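Local coordinates for putative uncharacterized protein (Ustilago maydis, PDB 4GNX) that probably serves as the small subunit of replication protein A, the heterotrimer that binds single-stranded DNA, through its OB-type domain, at residues T20-H28 with M37-I47. Residues are numbered along the deposited sequence; the frame is centred on the assembly and turned at random.
Sequences TVRIVGKVH and MQTSDLGNVEI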
ATOM      1  N   THR A  20      12.841  19.057 -24.128  1.00 36.44           N
ATOM      2  CA  THR A  20      12.080  17.882 -24.458  1.00 35.04           C
ATOM      3  C   THR A  20      11.386  17.403 -23.222  1.00 32.95           C
ATOM      4  O   THR A  20      12.041  17.112 -22.229  1.00 34.08           O
ATOM      5  CB  THR A  20      12.999  16.783 -24.968  1.00 35.97           C
ATOM      6  OG1 THR A  20      13.524  17.192 -26.233  1.00 38.62           O
ATOM      7  CG2 THR A  20      12.226  15.507 -25.147  1.00 34.53           C
ATOM      8  N   VAL A  21      10.066  17.336 -23.269  1.00 30.97           N
ATOM      9  CA  VAL A  21       9.335  16.818 -22.133  1.00 29.82           C
ATOM     10  C   VAL A  21       8.548  15.549 -22.467  1.00 29.97           C
ATOM     11  O   VAL A  21       8.553  15.055 -23.612  1.00 31.50           O
ATOM     12  CB  VAL A  21       8.372  17.864 -21.564  1.00 29.38           C
ATOM     13  CG1 VAL A  21       9.128  19.108 -21.110  1.00 30.31           C
ATOM     14  CG2 VAL A  21       7.292  18.187 -22.582  1.00 29.41           C
ATOM     15  N   ARG A  22       7.861  15.037 -21.457  1.00 28.51           N
ATOM     16  CA  ARG A  22       7.003  13.888 -21.620  1.00 27.81           C
ATOM     17  C   ARG A  22       5.688  14.238 -20.970  1.00 26.75           C
ATOM     18  O   ARG A  22       5.675  14.766 -19.867  1.00 27.17           O
ATOM     19  CB  ARG A  22       7.638  12.704 -20.931  1.00 27.90           C
ATOM     20  CG  ARG A  22       6.930  11.394 -21.178  1.00 29.90           C
ATOM     21  CD  ARG A  22       7.905  10.229 -20.999  1.00 31.46           C
ATOM     22  NE  ARG A  22       8.775  10.091 -22.166  1.00 32.42           N
ATOM     23  CZ  ARG A  22       9.856   9.326 -22.205  1.00 34.02           C
ATOM     24  NH1 ARG A  22      10.198   8.628 -21.140  1.00 34.27           N
ATOM     25  NH2 ARG A  22      10.600   9.264 -23.305  1.00 36.60           N
ATOM     26  N   ILE A  23       4.579  13.975 -21.649  1.00 26.82           N
ATOM     27  CA  ILE A  23       3.260  14.368 -21.126  1.00 26.70           C
ATOM     28  C   ILE A  23       2.169  13.364 -21.516  1.00 27.04           C
ATOM     29  O   ILE A  23       2.173  12.839 -22.645  1.00 28.77           O
ATOM     30  CB  ILE A  23       2.895  15.827 -21.507  1.00 27.57           C
ATOM     31  CG1 ILE A  23       1.482  16.164 -21.077  1.00 29.87           C
ATOM     32  CG2 ILE A  23       2.941  16.042 -22.999  1.00 28.92           C
ATOM     33  CD1 ILE A  23       1.276  17.627 -20.736  1.00 31.78           C
ATOM     34  N   VAL A  24       1.260  13.099 -20.573  1.00 26.03           N
ATOM     35  CA  VAL A  24       0.178  12.136 -20.762  1.00 27.24           C
ATOM     36  C   VAL A  24      -1.176  12.822 -20.749  1.00 28.51           C
ATOM     37  O   VAL A  24      -1.436  13.697 -19.931  1.00 29.15           O
ATOM     38  CB  VAL A  24       0.154  11.061 -19.651  1.00 27.53           C
ATOM     39  CG1 VAL A  24      -0.921  10.021 -19.942  1.00 29.60           C
ATOM     40  CG2 VAL A  24       1.501  10.359 -19.530  1.00 26.87           C
ATOM     41  N   GLY A  25      -2.061  12.409 -21.633  1.00 30.15           N
ATOM     42  CA  GLY A  25      -3.376  13.003 -21.643  1.00 33.00           C
ATOM     43  C   GLY A  25      -4.385  12.222 -22.426  1.00 35.55           C
ATOM     44  O   GLY A  25      -4.025  11.331 -23.195  1.00 35.58           O
ATOM     45  N   LYS A  26      -5.646  12.563 -22.194  1.00 38.84           N
ATOM     46  CA  LYS A  26      -6.792  11.987 -22.883  1.00 43.98           C
ATOM     47  C   LYS A  26      -7.008  12.770 -24.169  1.00 46.18           C
ATOM     48  O   LYS A  26      -7.008  13.998 -24.167  1.00 45.91           O
ATOM     49  CB  LYS A  26      -8.039  12.104 -22.001  1.00 47.26           C
ATOM     50  CG  LYS A  26      -9.091  11.017 -22.167  1.00 51.27           C
ATOM     51  CD  LYS A  26     -10.073  11.314 -23.278  1.00 55.29           C
ATOM     52  CE  LYS A  26     -11.344  10.509 -23.103  1.00 60.48           C
ATOM     53  NZ  LYS A  26     -12.255  10.692 -24.278  1.00 65.04           N
ATOM     54  N   VAL A  27      -7.170  12.051 -25.272  1.00 49.65           N
ATOM     55  CA  VAL A  27      -7.364  12.670 -26.581  1.00 51.94           C
ATOM     56  C   VAL A  27      -8.752  13.280 -26.660  1.00 56.82           C
ATOM     57  O   VAL A  27      -9.761  12.590 -26.495  1.00 60.57           O
ATOM     58  CB  VAL A  27      -7.161  11.665 -27.733  1.00 53.02           C
ATOM     59  CG1 VAL A  27      -7.433  12.324 -29.073  1.00 54.56           C
ATOM     60  CG2 VAL A  27      -5.744  11.115 -27.701  1.00 51.16           C
ATOM     61  N   HIS A  28      -8.787  14.585 -26.903  1.00 58.97           N
ATOM     62  CA  HIS A  28     -10.038  15.335 -27.006  1.00 63.33           C
ATOM     63  C   HIS A  28     -10.474  15.389 -28.442  1.00 64.40           C
ATOM     64  O   HIS A  28     -11.562  14.948 -28.794  1.00 68.23           O
ATOM     65  CB  HIS A  28      -9.843  16.742 -26.444  1.00 65.57           C
ATOM     66  CG  HIS A  28     -11.036  17.266 -25.682  1.00 72.05           C
ATOM     67  ND1 HIS A  28     -12.097  17.838 -26.297  1.00 76.60           N
ATOM     68  CD2 HIS A  28     -11.308  17.289 -24.312  1.00 74.27           C
ATOM     69  CE1 HIS A  28     -13.005  18.202 -25.372  1.00 81.32           C
ATOM     70  NE2 HIS A  28     -12.521  17.864 -24.156  1.00 80.42           N
ATOM     71  N   MET A  37      -5.062  17.646 -26.351  1.00 51.82           N
ATOM     72  CA  MET A  37      -4.927  16.727 -25.242  1.00 49.31           C
ATOM     73  C   MET A  37      -5.325  17.353 -23.896  1.00 48.79           C
ATOM     74  O   MET A  37      -4.981  18.504 -23.607  1.00 47.93           O
ATOM     75  CB  MET A  37      -3.484  16.271 -25.197  1.00 47.88           C
ATOM     76  CG  MET A  37      -3.206  15.229 -24.146  1.00 49.96           C
ATOM     77  SD  MET A  37      -1.445  14.974 -23.886  1.00 52.82           S
ATOM     78  CE  MET A  37      -0.992  14.310 -25.492  1.00 51.48           C
ATOM     79  N   GLN A  38      -6.058  16.588 -23.082  1.00 48.89           N
ATOM     80  CA  GLN A  38      -6.334  16.968 -21.700  1.00 49.01           C
ATOM     81  C   GLN A  38      -5.325  16.303 -20.749  1.00 45.29           C
ATOM     82  O   GLN A  38      -5.106  15.101 -20.817  1.00 43.09           O
ATOM     83  CB  GLN A  38      -7.785  16.636 -21.329  1.00 52.88           C
ATOM     84  CG  GLN A  38      -8.090  16.714 -19.841  1.00 55.70           C
ATOM     85  CD  GLN A  38      -9.536  17.037 -19.540  1.00 62.41           C
ATOM     86  OE1 GLN A  38     -10.435  16.728 -20.325  1.00 67.09           O
ATOM     87  NE2 GLN A  38      -9.771  17.671 -18.397  1.00 64.38           N
ATOM     88  N   THR A  39      -4.726  17.107 -19.873  1.00 45.52           N
ATOM     89  CA  THR A  39      -3.716  16.653 -18.928  1.00 44.95           C
ATOM     90  C   THR A  39      -4.299  16.354 -17.547  1.00 47.25           C
ATOM     91  O   THR A  39      -5.380  16.832 -17.229  1.00 50.51           O
ATOM     92  CB  THR A  39      -2.609  17.703 -18.743  1.00 43.90           C
ATOM     93  OG1 THR A  39      -2.356  18.351 -19.974  1.00 43.51           O
ATOM     94  CG2 THR A  39      -1.347  17.010 -18.384  1.00 46.46           C
ATOM     95  N   SER A  40      -3.567  15.572 -16.742  1.00 45.53           N
ATOM     96  CA  SER A  40      -3.868  15.352 -15.325  1.00 47.68           C
ATOM     97  C   SER A  40      -4.108  16.665 -14.608  1.00 51.63           C
ATOM     98  O   SER A  40      -4.873  16.745 -13.657  1.00 55.86           O
ATOM     99  CB  SER A  40      -2.702  14.630 -14.658  1.00 46.09           C
ATOM    100  OG  SER A  40      -1.495  15.361 -14.789  1.00 45.05           O
ATOM    101  N   ASP A  41      -3.409  17.681 -15.089  1.00 52.63           N
ATOM    102  CA  ASP A  41      -3.539  19.063 -14.692  1.00 55.81           C
ATOM    103  C   ASP A  41      -4.959  19.596 -14.843  1.00 57.64           C
ATOM    104  O   ASP A  41      -5.317  20.597 -14.224  1.00 61.78           O
ATOM    105  CB  ASP A  41      -2.645  19.861 -15.635  1.00 60.28           C
ATOM    106  CG  ASP A  41      -2.052  21.076 -14.986  1.00 68.14           C
ATOM    107  OD1 ASP A  41      -2.011  22.130 -15.644  1.00 78.71           O
ATOM    108  OD2 ASP A  41      -1.624  20.989 -13.821  1.00 69.61           O
ATOM    109  N   LEU A  42      -5.748  18.927 -15.681  1.00 55.80           N
ATOM    110  CA  LEU A  42      -7.045  19.405 -16.194  1.00 58.03           C
ATOM    111  C   LEU A  42      -6.935  20.466 -17.264  1.00 57.96           C
ATOM    112  O   LEU A  42      -7.945  20.935 -17.781  1.00 60.44           O
ATOM    113  CB  LEU A  42      -7.989  19.871 -15.096  1.00 62.59           C
ATOM    114  CG  LEU A  42      -8.674  18.741 -14.332  1.00 64.77           C
ATOM    115  CD1 LEU A  42      -9.815  19.309 -13.504  1.00 70.27           C
ATOM    116  CD2 LEU A  42      -9.165  17.641 -15.265  1.00 63.95           C
ATOM    117  N   GLY A  43      -5.706  20.825 -17.613  1.00 55.23           N
ATOM    118  CA  GLY A  43      -5.465  21.780 -18.687  1.00 54.95           C
ATOM    119  C   GLY A  43      -5.221  21.138 -20.035  1.00 51.50           C
ATOM    120  O   GLY A  43      -4.729  20.035 -20.118  1.00 47.77           O
ATOM    121  N   ASN A  44      -5.572  21.851 -21.098  1.00 54.92           N
ATOM    122  CA  ASN A  44      -5.465  21.327 -22.451  1.00 53.68           C
ATOM    123  C   ASN A  44      -4.180  21.801 -23.099  1.00 52.28           C
ATOM    124  O   ASN A  44      -3.619  22.804 -22.668  1.00 52.83           O
ATOM    125  CB  ASN A  44      -6.697  21.713 -23.269  1.00 57.33           C
ATOM    126  CG  ASN A  44      -7.944  20.909 -22.889  1.00 59.76           C
ATOM    127  OD1 ASN A  44      -9.033  21.208 -23.345  1.00 63.63           O
ATOM    128  ND2 ASN A  44      -7.783  19.883 -22.060  1.00 59.58           N
ATOM    129  N   VAL A  45      -3.696  21.054 -24.095  1.00 51.36           N
ATOM    130  CA  VAL A  45      -2.370  21.261 -24.697  1.00 50.97           C
ATOM    131  C   VAL A  45      -2.445  20.935 -26.186  1.00 53.22           C
ATOM    132  O   VAL A  45      -2.991  19.889 -26.571  1.00 53.57           O
ATOM    133  CB  VAL A  45      -1.282  20.356 -24.056  1.00 47.54           C
ATOM    134  CG1 VAL A  45       0.057  20.530 -24.752  1.00 48.21           C
ATOM    135  CG2 VAL A  45      -1.096  20.681 -22.594  1.00 47.08           C
ATOM    136  N   GLU A  46      -1.881  21.820 -27.014  1.00 54.37           N
ATOM    137  CA  GLU A  46      -1.902  21.656 -28.466  1.00 55.18           C
ATOM    138  C   GLU A  46      -0.623  20.935 -28.885  1.00 53.28           C
ATOM    139  O   GLU A  46       0.473  21.419 -28.609  1.00 55.76           O
ATOM    140  CB  GLU A  46      -1.966  23.028 -29.116  1.00 59.20           C
ATOM    141  CG  GLU A  46      -3.147  23.264 -30.044  1.00 63.57           C
ATOM    142  CD  GLU A  46      -3.258  24.726 -30.486  1.00 68.38           C
ATOM    143  OE1 GLU A  46      -2.211  25.382 -30.691  1.00 69.07           O
ATOM    144  OE2 GLU A  46      -4.395  25.232 -30.634  1.00 72.25           O
ATOM    145  N   ILE A  47      -0.746  19.772 -29.524  1.00 50.11           N
ATOM    146  CA  ILE A  47       0.442  19.018 -29.959  1.00 46.37           C
ATOM    147  C   ILE A  47       0.523  18.908 -31.486  1.00 45.89           C
ATOM    148  O   ILE A  47      -0.441  18.528 -32.143  1.00 46.63           O
ATOM    149  CB  ILE A  47       0.481  17.594 -29.365  1.00 45.26           C
ATOM    150  CG1 ILE A  47      -0.044  17.576 -27.921  1.00 44.49           C
ATOM    151  CG2 ILE A  47       1.887  17.007 -29.484  1.00 44.15           C
ATOM    152  CD1 ILE A  47       0.968  17.135 -26.885  1.00 42.13           C
TER
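With CG1 of I23 anti to the backbone N (chi1 174°) and CG2 of T39 likewise anti to its own N, the two side chains cross at about a right angle, and I23 CD1 comes to 3.6 Å from T39 CG2. M37 is extended through chi1 and chi2 (-176° and -168°), which carries SD alongside the backbone of G25, 3.5 Å from G25 N; the bend at chi3 turns only the terminal CE. The same sulfur meets I23 CG1 at 4.2 Å, while V45 CG2 meets I23 CD1, further along that branch, and I47 CD1 reaches the CG2 branch. F74 of strand 73-81 packs against I23, V45 and I47, closing this apolar cluster inside the small, strongly curled barrel of an OB fold. Here the antiparallel hairpin of strands 20-31 and 34-39 turns on into strand 44-48. K26 and Q38 form its hydrogen-bonded pair; Q38 N donates to K26 O at 3.0 Å. On the outer side, Q38 OE1 sits at the edge of the H28 ring, near its plane, 4.1 Å from H28 CD2. T39 also starts a type I turn to L42; just beyond it, G43 O accepts hydrogen bonds from T39 N and, from the opposite face of its carbonyl plane, from T39 OG1 at 2.9 Å. S40 OG hydrogen-bonds E97 of helix 93-104.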